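Local coordinates for protein esterase (Pseudomonas putida, PDB 1ZOI) that probably hydrolyses carboxylic esters with stereoselectivity, as an alpha/beta hydrolase fold enzyme studied for the synthesis of D-beta-acetylthioisobutyric acid, at residues Tyr3-Thr6 with Val10-Phe13; Ala81-Ala84 with Ile88-Ala91; Val104-Met107 with Glu112-Val115. All coordinates share one frame; numbering follows the deposited sequence.

How the contacts relate
The three contacts follow one another along the chain without interleaving, and they step inward from an edge of the alpha/beta hydrolase sheet. Contact 1 lies in the hairpin of strands 3-5 and 11-17 at that edge. Its V4 and I12 pack on V82 of helix 72-86, where contact 2 begins, the two centres being about 14 Å apart. Contact 2 leads out of this helix into strand 92-96; contact 3, whose centre is about 9 Å from that of contact 2, leads out of helix 98-109 into strand 118-121. The two connecting loops are joined through D113. Contacts 1 and 3 do not meet, their nearest atoms being about 11 Å apart; helix 72-86 touches both, contact 3 through V83.

Contact 1 of 3, residues Tyr3-Thr6 with Val10-Phe13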
loop_
_atom_site.group_PDB
_atom_site.type_symbol
_atom_site.label_atom_id
_atom_site.label_comp_id
_atom_site.label_asym_id
_atom_site.label_seq_id
_atom_site.Cartn_x
_atom_site.Cartn_y
_atom_site.Cartn_z
ATOM N N TYR A 3 6.340 -0.236 -15.805
ATOM C CA TYR A 3 7.696 0.065 -15.368
ATOM C C TYR A 3 8.675 0.223 -16.522
ATOM O O TYR A 3 8.474 -0.329 -17.601
ATOM C CB TYR A 3 8.211 -1.068 -14.479
ATOM C CG TYR A 3 7.668 -1.082 -13.072
ATOM C CD1 TYR A 3 8.235 -0.283 -12.082
ATOM C CD2 TYR A 3 6.602 -1.913 -12.724
ATOM C CE1 TYR A 3 7.759 -0.312 -10.774
ATOM C CE2 TYR A 3 6.115 -1.947 -11.415
ATOM C CZ TYR A 3 6.704 -1.142 -10.449
ATOM O OH TYR A 3 6.244 -1.171 -9.154
ATOM N N VAL A 4 9.731 0.985 -16.280
ATOM C CA VAL A 4 10.799 1.152 -17.251
ATOM C C VAL A 4 12.081 0.976 -16.448
ATOM O O VAL A 4 12.153 1.377 -15.288
ATOM C CB VAL A 4 10.792 2.546 -17.935
ATOM C CG1 VAL A 4 10.933 3.655 -16.908
ATOM C CG2 VAL A 4 11.928 2.622 -18.951
ATOM N N THR A 5 13.081 0.340 -17.047
ATOM C CA THR A 5 14.353 0.143 -16.370
ATOM C C THR A 5 15.308 1.225 -16.847
ATOM O O THR A 5 15.492 1.416 -18.051
ATOM C CB THR A 5 14.959 -1.239 -16.694
ATOM O OG1 THR A 5 14.060 -2.267 -16.266
ATOM C CG2 THR A 5 16.296 -1.412 -15.984
ATOM N N THR A 6 15.906 1.941 -15.901
ATOM C CA THR A 6 16.842 3.011 -16.229
ATOM C C THR A 6 18.210 2.445 -16.583
ATOM O O THR A 6 18.460 1.248 -16.415
ATOM C CB THR A 6 17.036 3.965 -15.049
ATOM O OG1 THR A 6 17.614 3.242 -13.958
ATOM C CG2 THR A 6 15.706 4.565 -14.613
ATOM N N VAL A 10 17.427 0.968 -12.286
ATOM C CA VAL A 10 16.341 1.314 -11.376
ATOM C C VAL A 10 14.999 1.070 -12.054
ATOM O O VAL A 10 14.846 1.354 -13.234
ATOM C CB VAL A 10 16.423 2.796 -10.963
ATOM C CG1 VAL A 10 15.257 3.155 -10.044
ATOM C CG2 VAL A 10 17.758 3.068 -10.279
ATOM N N GLN A 11 14.034 0.527 -11.316
ATOM C CA GLN A 11 12.704 0.296 -11.871
ATOM C C GLN A 11 11.863 1.519 -11.542
ATOM O O GLN A 11 11.629 1.820 -10.368
ATOM C CB GLN A 11 12.046 -0.938 -11.250
ATOM C CG GLN A 11 12.684 -2.264 -11.628
ATOM C CD GLN A 11 12.637 -2.524 -13.121
ATOM O OE1 GLN A 11 13.638 -2.373 -13.820
ATOM N NE2 GLN A 11 11.465 -2.907 -13.618
ATOM N N ILE A 12 11.421 2.224 -12.579
ATOM C CA ILE A 12 10.603 3.419 -12.406
ATOM C C ILE A 12 9.169 3.091 -12.780
ATOM O O ILE A 12 8.887 2.715 -13.919
ATOM C CB ILE A 12 11.084 4.572 -13.313
ATOM C CG1 ILE A 12 12.494 5.019 -12.901
ATOM C CG2 ILE A 12 10.082 5.733 -13.262
ATOM C CD1 ILE A 12 12.585 5.655 -11.529
ATOM N N PHE A 13 8.267 3.238 -11.815
ATOM C CA PHE A 13 6.856 2.970 -12.042
ATOM C C PHE A 13 6.215 4.193 -12.672
ATOM O O PHE A 13 6.581 5.318 -12.350
ATOM C CB PHE A 13 6.152 2.688 -10.713
ATOM C CG PHE A 13 4.659 2.590 -10.835
ATOM C CD1 PHE A 13 4.054 1.377 -11.138
ATOM C CD2 PHE A 13 3.863 3.725 -10.708
ATOM C CE1 PHE A 13 2.677 1.291 -11.317
ATOM C CE2 PHE A 13 2.483 3.657 -10.888
ATOM C CZ PHE A 13 1.888 2.432 -11.195
#
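The N-terminal beta hairpin of the fold brings Y3-T6 antiparallel to V10-F13, the axes of 3-5 and 11-13 approaching to 4.6 Å. V4 and I12 form the hydrogen-bonded pair: V4 N gives to I12 O at 3.0 Å, and I12 N returns a bond to V4 O at 2.9 Å. Y3 with F13 and T5 with Q11 are the flanking non-hydrogen-bonded pairs.

Near the turn, T6 N binds V10 O. T6 OG1 sits between its own backbone N and carbonyl carbon (chi1 63°), which brings it to V10 N at 2.8 Å; D8 OD2 is a second partner of this hydroxyl. The methyl CG2 of T6 meets CG1 of I12 at 3.7 Å, on the side occupied by V4 and I12, whose side chains run alongside each other.

The other side carries Y3, T5, Q11 and F13. Y3 swings its ring back across the neighbouring strand, so that CE1 rests 3.4 Å from F13 CB. The two rings make an edge-to-face pair, planes at 74°, with F13 CD1 approaching one face of the tyrosine near its rim. T5 OG1 donates to Q11 OE1, but at 2.5 Å the bond is very short and its exact geometry doubtful.

Outside the hairpin, V4 and I12 lie against V82 of helix 72-86, and the Y3 hydroxyl is tied to R62 O. Strand 3-5 is outermost in this chain's sheet, while strand 11-17 is followed across it by strand 51-55.

Contact 2 of 3, residues Ala81-Ala84 with Ile88-Ala91; sequences AVVA and IQGA
I88, just past the end of helix 72-86, packs back on V83 near the helix's C-terminal end, in the beta-alpha-beta crossover that carries the chain from strand 51-55 to strand 92-96 of the alpha/beta hydrolase fold. The N-H of I88 is given to V83 O at 3.2 Å, a span of five residues where a helical bond would span four, so the chain is tied to the helix as it leaves it. With CG1 placed between its backbone N and carbonyl carbon (chi1 57°), the isoleucine brings that atom to within 3.7 Å of V83 CA. The same side chain also packs on V24 and H26 of strand 24-28 and on R51 and V53 of strand 51-55, between helix and sheet.

Q89 follows at the second position of a type II beta turn that runs from I88 to A91, its CG resting on V83 CG1 at 3.9 Å. G90 takes the third position with a positive phi of 79°, and its N-H is bound by OD2 of D113. A91 closes the turn and leads into strand 92-96, its backbone bonded to A116 and its CB methyl against V24.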
loop_
_atom_site.group_PDB
_atom_site.type_symbol
_atom_site.label_atom_id
_atom_site.label_comp_id
_atom_site.label_asym_id
_atom_site.label_seq_id
_atom_site.Cartn_x
_atom_site.Cartn_y
_atom_site.Cartn_z
ATOM N N ALA A 81 14.454 8.371 -19.250
ATOM C CA ALA A 81 14.170 6.964 -19.521
ATOM C C ALA A 81 12.676 6.745 -19.767
ATOM O O ALA A 81 12.277 5.970 -20.646
ATOM C CB ALA A 81 14.650 6.098 -18.355
ATOM N N VAL A 82 11.845 7.436 -18.991
ATOM C CA VAL A 82 10.402 7.316 -19.139
ATOM C C VAL A 82 9.972 7.860 -20.498
ATOM O O VAL A 82 9.225 7.209 -21.234
ATOM C CB VAL A 82 9.661 8.085 -18.014
ATOM C CG1 VAL A 82 8.164 8.117 -18.295
ATOM C CG2 VAL A 82 9.917 7.401 -16.673
ATOM N N VAL A 83 10.458 9.048 -20.832
ATOM C CA VAL A 83 10.124 9.682 -22.102
ATOM C C VAL A 83 10.517 8.826 -23.310
ATOM O O VAL A 83 9.726 8.663 -24.240
ATOM C CB VAL A 83 10.803 11.065 -22.219
ATOM C CG1 VAL A 83 10.573 11.644 -23.606
ATOM C CG2 VAL A 83 10.245 12.006 -21.164
ATOM N N ALA A 84 11.734 8.283 -23.295
ATOM C CA ALA A 84 12.208 7.453 -24.403
ATOM C C ALA A 84 11.392 6.175 -24.518
ATOM O O ALA A 84 11.023 5.750 -25.615
ATOM C CB ALA A 84 13.683 7.104 -24.208
ATOM N N ILE A 88 7.250 9.852 -25.850
ATOM C CA ILE A 88 6.480 11.069 -25.618
ATOM C C ILE A 88 7.313 12.350 -25.645
ATOM O O ILE A 88 7.123 13.251 -24.830
ATOM C CB ILE A 88 5.722 11.003 -24.279
ATOM C CG1 ILE A 88 6.707 10.770 -23.131
ATOM C CG2 ILE A 88 4.684 9.900 -24.334
ATOM C CD1 ILE A 88 6.061 10.844 -21.766
ATOM N N GLN A 89 8.244 12.425 -26.587
ATOM C CA GLN A 89 9.064 13.616 -26.720
ATOM C C GLN A 89 8.161 14.775 -27.150
ATOM O O GLN A 89 7.150 14.568 -27.823
ATOM C CB GLN A 89 10.153 13.401 -27.775
ATOM C CG GLN A 89 11.221 12.389 -27.393
ATOM C CD GLN A 89 10.803 10.941 -27.613
ATOM O OE1 GLN A 89 9.716 10.656 -28.120
ATOM N NE2 GLN A 89 11.678 10.015 -27.236
ATOM N N GLY A 90 8.517 15.990 -26.748
ATOM C CA GLY A 90 7.733 17.151 -27.131
ATOM C C GLY A 90 6.459 17.372 -26.342
ATOM O O GLY A 90 5.605 18.162 -26.739
ATOM N N ALA A 91 6.325 16.684 -25.218
ATOM C CA ALA A 91 5.139 16.827 -24.386
ATOM C C ALA A 91 5.233 18.051 -23.489
ATOM O O ALA A 91 6.279 18.698 -23.396
ATOM C CB ALA A 91 4.958 15.578 -23.524
#

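Contact 3 of 3, residues Val104-Met107 with Glu112-Val115; sequences VRYM and EDKV. Unlike the reference sequence in segment 112-115: E112 (reference Ala).
M107 and V115 bring the two backbones nearest, with 7.1 Å between their CA atoms, and the loop 112-115 is folded by an inverse gamma turn centred on K114, in which V115 N bonds D113 O at 2.9 Å. Side chains therefore bridge the distance.

Y106 reaches furthest. Its CG stands anti to the backbone N (chi1 173°), carrying the ring off the helix so that OH donates to D113 OD1 at 2.6 Å. The acceptor uses its anti lone pair, the one pointing away from OD2, and lies at the edge of the ring in its plane; the carboxylate itself is turned 74° from that plane. With its other oxygen bonded to the loop 88-91, so that each oxygen has a donor, this buried carboxylate would be expected to stay ionised.

The phenol oxygen also accepts a hydrogen bond from water 1, at 2.9 Å, and the same water gives a longer bond of 3.3 Å to E112 OE1, which H110 ND1 binds as well.

All this joins the last turns of helix 98-109 to the loop leading into strand 118-121. In alpha/beta hydrolases the helix in this place, straight after strand 92-96, is the one that follows the nucleophile elbow.

Beside the polar link, the rest of the contact is apolar. V115 CG2 comes to the tyrosine's edge, 4.1 Å from Y106 CE2, and also lies 4.2 Å from M107 CG. The Y106 ring meets the rings of H93 and H110, and its side chain packs on V79 and V83 of helix 72-86.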
loop_
_atom_site.group_PDB
_atom_site.type_symbol
_atom_site.label_atom_id
_atom_site.label_comp_id
_atom_site.label_asym_id
_atom_site.label_seq_id
_atom_site.Cartn_x
_atom_site.Cartn_y
_atom_site.Cartn_z
ATOM N N VAL A 104 12.677 21.296 -14.545
ATOM C CA VAL A 104 13.688 22.251 -14.988
ATOM C C VAL A 104 15.041 21.588 -15.260
ATOM O O VAL A 104 15.698 21.902 -16.254
ATOM C CB VAL A 104 13.849 23.385 -13.944
ATOM C CG1 VAL A 104 15.025 24.267 -14.286
ATOM C CG2 VAL A 104 12.576 24.225 -13.908
ATOM N N ARG A 105 15.462 20.671 -14.394
ATOM C CA ARG A 105 16.741 19.996 -14.602
ATOM C C ARG A 105 16.646 19.096 -15.836
ATOM O O ARG A 105 17.606 18.963 -16.593
ATOM C CB ARG A 105 17.130 19.184 -13.354
ATOM C CG ARG A 105 18.467 18.425 -13.444
ATOM C CD ARG A 105 19.642 19.312 -13.866
ATOM N NE ARG A 105 19.816 20.497 -13.028
ATOM C CZ ARG A 105 20.505 20.540 -11.890
ATOM N NH1 ARG A 105 21.111 19.455 -11.417
ATOM N NH2 ARG A 105 20.590 21.682 -11.219
ATOM N N TYR A 106 15.481 18.492 -16.050
ATOM C CA TYR A 106 15.286 17.632 -17.212
ATOM C C TYR A 106 15.429 18.421 -18.508
ATOM O O TYR A 106 16.136 18.005 -19.428
ATOM C CB TYR A 106 13.899 16.990 -17.191
ATOM C CG TYR A 106 13.598 16.220 -18.457
ATOM C CD1 TYR A 106 14.305 15.059 -18.771
ATOM C CD2 TYR A 106 12.634 16.670 -19.358
ATOM C CE1 TYR A 106 14.064 14.367 -19.950
ATOM C CE2 TYR A 106 12.381 15.983 -20.546
ATOM C CZ TYR A 106 13.100 14.833 -20.835
ATOM O OH TYR A 106 12.861 14.138 -22.001
ATOM N N MET A 107 14.735 19.551 -18.574
ATOM C CA MET A 107 14.755 20.406 -19.758
ATOM C C MET A 107 16.135 20.976 -20.021
ATOM O O MET A 107 16.434 21.409 -21.139
ATOM C CB MET A 107 13.754 21.549 -19.596
ATOM C CG MET A 107 12.317 21.074 -19.430
ATOM S SD MET A 107 11.142 22.401 -19.169
ATOM C CE MET A 107 11.656 23.014 -17.598
ATOM N N GLU A 112 17.677 17.418 -26.210
ATOM C CA GLU A 112 17.265 16.671 -27.396
ATOM C C GLU A 112 15.746 16.534 -27.443
ATOM O O GLU A 112 15.161 16.388 -28.518
ATOM C CB GLU A 112 17.914 15.280 -27.426
ATOM C CG GLU A 112 17.528 14.359 -26.276
ATOM C CD GLU A 112 18.269 14.669 -24.988
ATOM O OE1 GLU A 112 17.978 14.008 -23.968
ATOM O OE2 GLU A 112 19.142 15.563 -24.993
ATOM N N ASP A 113 15.114 16.572 -26.274
ATOM C CA ASP A 113 13.659 16.481 -26.190
ATOM C C ASP A 113 13.150 17.912 -26.143
ATOM O O ASP A 113 13.293 18.602 -25.135
ATOM C CB ASP A 113 13.236 15.728 -24.921
ATOM C CG ASP A 113 11.724 15.668 -24.748
ATOM O OD1 ASP A 113 11.258 15.124 -23.723
ATOM O OD2 ASP A 113 10.998 16.165 -25.634
ATOM N N LYS A 114 12.568 18.367 -27.245
ATOM C CA LYS A 114 12.067 19.730 -27.316
ATOM C C LYS A 114 10.705 19.862 -26.651
ATOM O O LYS A 114 9.674 19.895 -27.325
ATOM C CB LYS A 114 11.982 20.179 -28.777
ATOM C CG LYS A 114 13.219 19.844 -29.595
ATOM C CD LYS A 114 14.477 20.476 -29.010
ATOM C CE LYS A 114 15.717 20.061 -29.796
ATOM N NZ LYS A 114 16.969 20.653 -29.243
ATOM N N VAL A 115 10.709 19.930 -25.323
ATOM C CA VAL A 115 9.477 20.074 -24.560
ATOM C C VAL A 115 8.692 21.276 -25.080
ATOM O O VAL A 115 9.261 22.342 -25.304
ATOM C CB VAL A 115 9.796 20.260 -23.059
ATOM C CG1 VAL A 115 8.529 20.598 -22.278
ATOM C CG2 VAL A 115 10.418 18.978 -22.515
HETATM O O HOH W 1 15.039 12.773 -23.243
#